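Local coordinates for protein hypothetical NUDIX hydrolase (Listeria monocytogenes, PDB 3SON) that probably hydrolyses a nucleoside diphosphate linked to another moiety, as a metal-binding member of the Nudix family whose own substrate is not established, at residues V64-H72 / R140-M149. Numbering follows the deposited sequence. Where two conformers were deposited one is given.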
loop_
_atom_site.group_PDB
_atom_site.type_symbol
_atom_site.label_atom_id
_atom_site.label_comp_id
_atom_site.label_asym_id
_atom_site.label_seq_id
_atom_site.Cartn_x
_atom_site.Cartn_y
_atom_site.Cartn_z
ATOM N N VAL A 64 21.701 5.763 -16.024
ATOM C CA VAL A 64 21.765 4.827 -14.883
ATOM C C VAL A 64 20.776 3.662 -15.055
ATOM O O VAL A 64 19.691 3.847 -15.602
ATOM C CB VAL A 64 21.457 5.554 -13.559
ATOM C CG1 VAL A 64 20.130 6.315 -13.667
ATOM C CG2 VAL A 64 21.476 4.570 -12.383
ATOM N N LYS A 65 21.146 2.472 -14.575
ATOM C CA LYS A 65 20.263 1.309 -14.670
ATOM C C LYS A 65 19.102 1.390 -13.640
ATOM O O LYS A 65 19.346 1.384 -12.423
ATOM C CB LYS A 65 21.057 0.006 -14.495
HETATM N N MSE A 66 17.880 1.533 -14.155
HETATM C CA MSE A 66 16.660 1.535 -13.362
HETATM C C MSE A 66 16.012 0.195 -13.518
HETATM O O MSE A 66 16.220 -0.488 -14.529
HETATM C CB MSE A 66 15.703 2.639 -13.838
HETATM C CG MSE A 66 15.208 3.485 -12.670
HETATM SE SE MSE A 66 15.598 5.406 -12.983
HETATM C CE MSE A 66 17.471 5.158 -13.532
ATOM N N TYR A 67 15.273 -0.226 -12.490
ATOM C CA TYR A 67 14.585 -1.504 -12.505
ATOM C C TYR A 67 13.185 -1.329 -12.017
ATOM O O TYR A 67 12.959 -0.470 -11.215
ATOM C CB TYR A 67 15.306 -2.438 -11.575
ATOM C CG TYR A 67 16.694 -2.736 -11.999
ATOM C CD1 TYR A 67 17.760 -1.980 -11.538
ATOM C CD2 TYR A 67 16.955 -3.775 -12.874
ATOM C CE1 TYR A 67 19.041 -2.273 -11.936
ATOM C CE2 TYR A 67 18.230 -4.063 -13.292
ATOM C CZ TYR A 67 19.279 -3.327 -12.820
ATOM O OH TYR A 67 20.575 -3.627 -13.230
ATOM N N SER A 68 12.266 -2.149 -12.528
ATOM C CA SER A 68 10.872 -2.158 -12.112
ATOM C C SER A 68 10.545 -3.120 -11.000
ATOM O O SER A 68 11.087 -4.233 -10.916
ATOM C CB SER A 68 9.993 -2.506 -13.262
ATOM O OG SER A 68 10.223 -1.645 -14.331
ATOM N N LEU A 69 9.632 -2.681 -10.135
ATOM C CA LEU A 69 9.106 -3.543 -9.052
ATOM C C LEU A 69 7.601 -3.722 -9.270
ATOM O O LEU A 69 6.951 -2.832 -9.843
ATOM C CB LEU A 69 9.370 -2.913 -7.715
ATOM C CG LEU A 69 10.841 -2.780 -7.285
ATOM C CD1 LEU A 69 11.036 -2.043 -5.992
ATOM C CD2 LEU A 69 11.458 -4.185 -7.201
ATOM N N ASP A 70 7.067 -4.876 -8.873
ATOM C CA ASP A 70 5.606 -5.149 -8.854
ATOM C C ASP A 70 4.849 -4.471 -7.712
ATOM O O ASP A 70 3.655 -4.274 -7.807
ATOM C CB ASP A 70 5.334 -6.656 -8.767
ATOM C CG ASP A 70 5.802 -7.409 -9.958
ATOM O OD1 ASP A 70 5.483 -6.966 -11.088
ATOM O OD2 ASP A 70 6.455 -8.473 -9.759
ATOM N N SER A 71 5.525 -4.107 -6.647
ATOM C CA SER A 71 4.828 -3.536 -5.512
ATOM C C SER A 71 4.166 -2.229 -5.899
ATOM O O SER A 71 4.780 -1.379 -6.503
ATOM C CB SER A 71 5.778 -3.343 -4.294
ATOM O OG SER A 71 6.242 -4.553 -3.770
ATOM N N HIS A 72 2.894 -2.112 -5.580
ATOM C CA HIS A 72 2.131 -0.934 -5.883
ATOM C C HIS A 72 1.189 -0.629 -4.749
ATOM O O HIS A 72 0.690 -1.550 -4.099
ATOM C CB HIS A 72 1.388 -1.196 -7.227
ATOM C CG HIS A 72 0.143 -0.388 -7.411
ATOM N ND1 HIS A 72 -0.905 -0.486 -6.571
ATOM C CD2 HIS A 72 -0.211 0.549 -8.382
ATOM C CE1 HIS A 72 -1.869 0.374 -6.949
ATOM N NE2 HIS A 72 -1.456 0.989 -8.081
ATOM N N ARG A 140 14.409 -10.070 -4.787
ATOM C CA ARG A 140 14.906 -10.057 -6.159
ATOM C C ARG A 140 16.424 -9.940 -6.260
ATOM O O ARG A 140 17.019 -10.687 -6.991
ATOM C CB ARG A 140 14.234 -9.008 -6.956
ATOM C CG ARG A 140 12.788 -9.263 -7.289
ATOM C CD ARG A 140 12.310 -8.120 -8.151
ATOM N NE ARG A 140 10.925 -8.279 -8.558
ATOM C CZ ARG A 140 10.527 -8.978 -9.606
ATOM N NH1 ARG A 140 11.417 -9.651 -10.362
ATOM N NH2 ARG A 140 9.219 -9.055 -9.868
ATOM N N LEU A 141 17.054 -9.094 -5.459
ATOM C CA LEU A 141 18.508 -9.025 -5.498
ATOM C C LEU A 141 19.067 -10.402 -5.112
ATOM O O LEU A 141 19.793 -10.999 -5.881
ATOM C CB LEU A 141 19.042 -7.936 -4.592
ATOM C CG LEU A 141 18.752 -6.521 -5.105
ATOM C CD1 LEU A 141 19.109 -5.411 -4.057
ATOM C CD2 LEU A 141 19.480 -6.330 -6.427
ATOM N N LYS A 142 18.704 -10.889 -3.926
ATOM C CA LYS A 142 19.169 -12.188 -3.443
ATOM C C LYS A 142 19.058 -13.294 -4.472
ATOM O O LYS A 142 19.909 -14.185 -4.502
ATOM C CB LYS A 142 18.362 -12.617 -2.241
ATOM C CG LYS A 142 18.671 -11.931 -0.937
ATOM C CD LYS A 142 17.594 -12.364 0.048
ATOM C CE LYS A 142 17.804 -11.870 1.459
ATOM N NZ LYS A 142 16.831 -12.595 2.341
ATOM N N ASN A 143 18.008 -13.243 -5.304
ATOM C CA ASN A 143 17.727 -14.285 -6.275
ATOM C C ASN A 143 18.292 -13.999 -7.676
ATOM O O ASN A 143 18.046 -14.758 -8.610
ATOM C CB ASN A 143 16.216 -14.463 -6.415
ATOM C CG ASN A 143 15.576 -15.077 -5.184
ATOM O OD1 ASN A 143 16.249 -15.366 -4.200
ATOM N ND2 ASN A 143 14.268 -15.277 -5.241
ATOM N N ASN A 144 18.994 -12.868 -7.817
ATOM C CA ASN A 144 19.390 -12.348 -9.130
ATOM C C ASN A 144 18.199 -12.365 -10.142
ATOM O O ASN A 144 18.334 -12.839 -11.272
ATOM C CB ASN A 144 20.596 -13.133 -9.703
ATOM C CG ASN A 144 21.238 -12.419 -10.889
ATOM O OD1 ASN A 144 21.302 -11.179 -10.930
ATOM N ND2 ASN A 144 21.672 -13.189 -11.876
ATOM N N ASP A 145 17.064 -11.802 -9.723
ATOM C CA ASP A 145 15.803 -11.849 -10.479
ATOM C C ASP A 145 15.224 -10.469 -10.644
ATOM O O ASP A 145 14.240 -10.140 -10.005
ATOM C CB ASP A 145 14.832 -12.695 -9.692
ATOM C CG ASP A 145 13.574 -13.007 -10.471
ATOM O OD1 ASP A 145 13.566 -12.779 -11.738
ATOM O OD2 ASP A 145 12.634 -13.520 -9.841
HETATM N N MSE A 146 15.859 -9.648 -11.462
HETATM C CA MSE A 146 15.499 -8.222 -11.550
HETATM C C MSE A 146 14.833 -8.074 -12.927
HETATM O O MSE A 146 14.899 -9.003 -13.766
HETATM C CB MSE A 146 16.760 -7.349 -11.224
HETATM C CG MSE A 146 17.245 -7.370 -9.664
HETATM SE SE MSE A 146 16.056 -6.366 -8.597
HETATM C CE MSE A 146 16.843 -4.578 -8.801
ATOM N N LYS A 147 14.052 -7.005 -13.107
ATOM C CA LYS A 147 13.521 -6.654 -14.426
ATOM C C LYS A 147 13.769 -5.180 -14.724
ATOM O O LYS A 147 13.405 -4.302 -13.954
ATOM C CB LYS A 147 12.042 -7.049 -14.616
ATOM C CG LYS A 147 11.140 -6.821 -13.436
ATOM C CD LYS A 147 9.688 -7.312 -13.655
ATOM C CE LYS A 147 8.746 -6.412 -12.829
ATOM N NZ LYS A 147 7.336 -6.895 -12.716
ATOM N N ALA A 148 14.444 -4.879 -15.826
ATOM C CA ALA A 148 14.832 -3.477 -16.114
ATOM C C ALA A 148 13.649 -2.606 -16.600
ATOM O O ALA A 148 12.806 -3.058 -17.383
ATOM C CB ALA A 148 15.992 -3.418 -17.099
HETATM N N MSE A 149 13.604 -1.357 -16.104
HETATM C CA MSE A 149 12.511 -0.406 -16.387
HETATM C C MSE A 149 12.373 -0.164 -17.867
HETATM O O MSE A 149 13.317 0.303 -18.501
HETATM O OXT MSE A 149 11.327 -0.426 -18.474
HETATM C CB MSE A 149 12.838 0.912 -15.682
HETATM C CG MSE A 149 11.821 2.032 -15.879
HETATM SE SE MSE A 149 12.312 3.605 -14.765
HETATM C CE MSE A 149 13.439 4.583 -16.062
HETATM O O HOH W 1 13.520 -5.291 -10.495
#
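Ser68 N donates to Lys147 O at 2.8 Å, and Met149 N returns a bond to Met66 O, so Tyr67 and Ala148 form a non-hydrogen-bonded antiparallel pair. This single beta bridge lays the C-terminal tail along strand 66-76 of the Nudix fold, whose strand 87-96 also bonds to the backbone of Tyr67. In the Ser68-Lys147 pair a water replaces the second bond, donating to Ser68 O and accepting from Lys147 N. The tail gets there from helix 128-142 through a Schellman motif, for which Asn144 tolerates the positive phi; Arg140 NH1 then braces the turn by donating to Asp145 O at 2.9 Å. The same guanidinium meets Asp70 OD2 edge-on through NH2, a weak bond, bent to 122° at the hydrogen, with carboxylate and guanidinium planes 59° apart, while Glu136 pairs with its NE. The straight chain of Lys147 is long enough to cross Ser68 and set NZ against Asp70 OD1, so two cations share one carboxylate. Unbranched, flexible methionines, present as selenomethionine, suit the apolar patches. In one conformer of each, Met149 lies beside Met66. Two successive bends, the second at chi3 -87°, let Met146 cross Tyr67 and lay its CE over the ring face, 4.1 Å from the centroid.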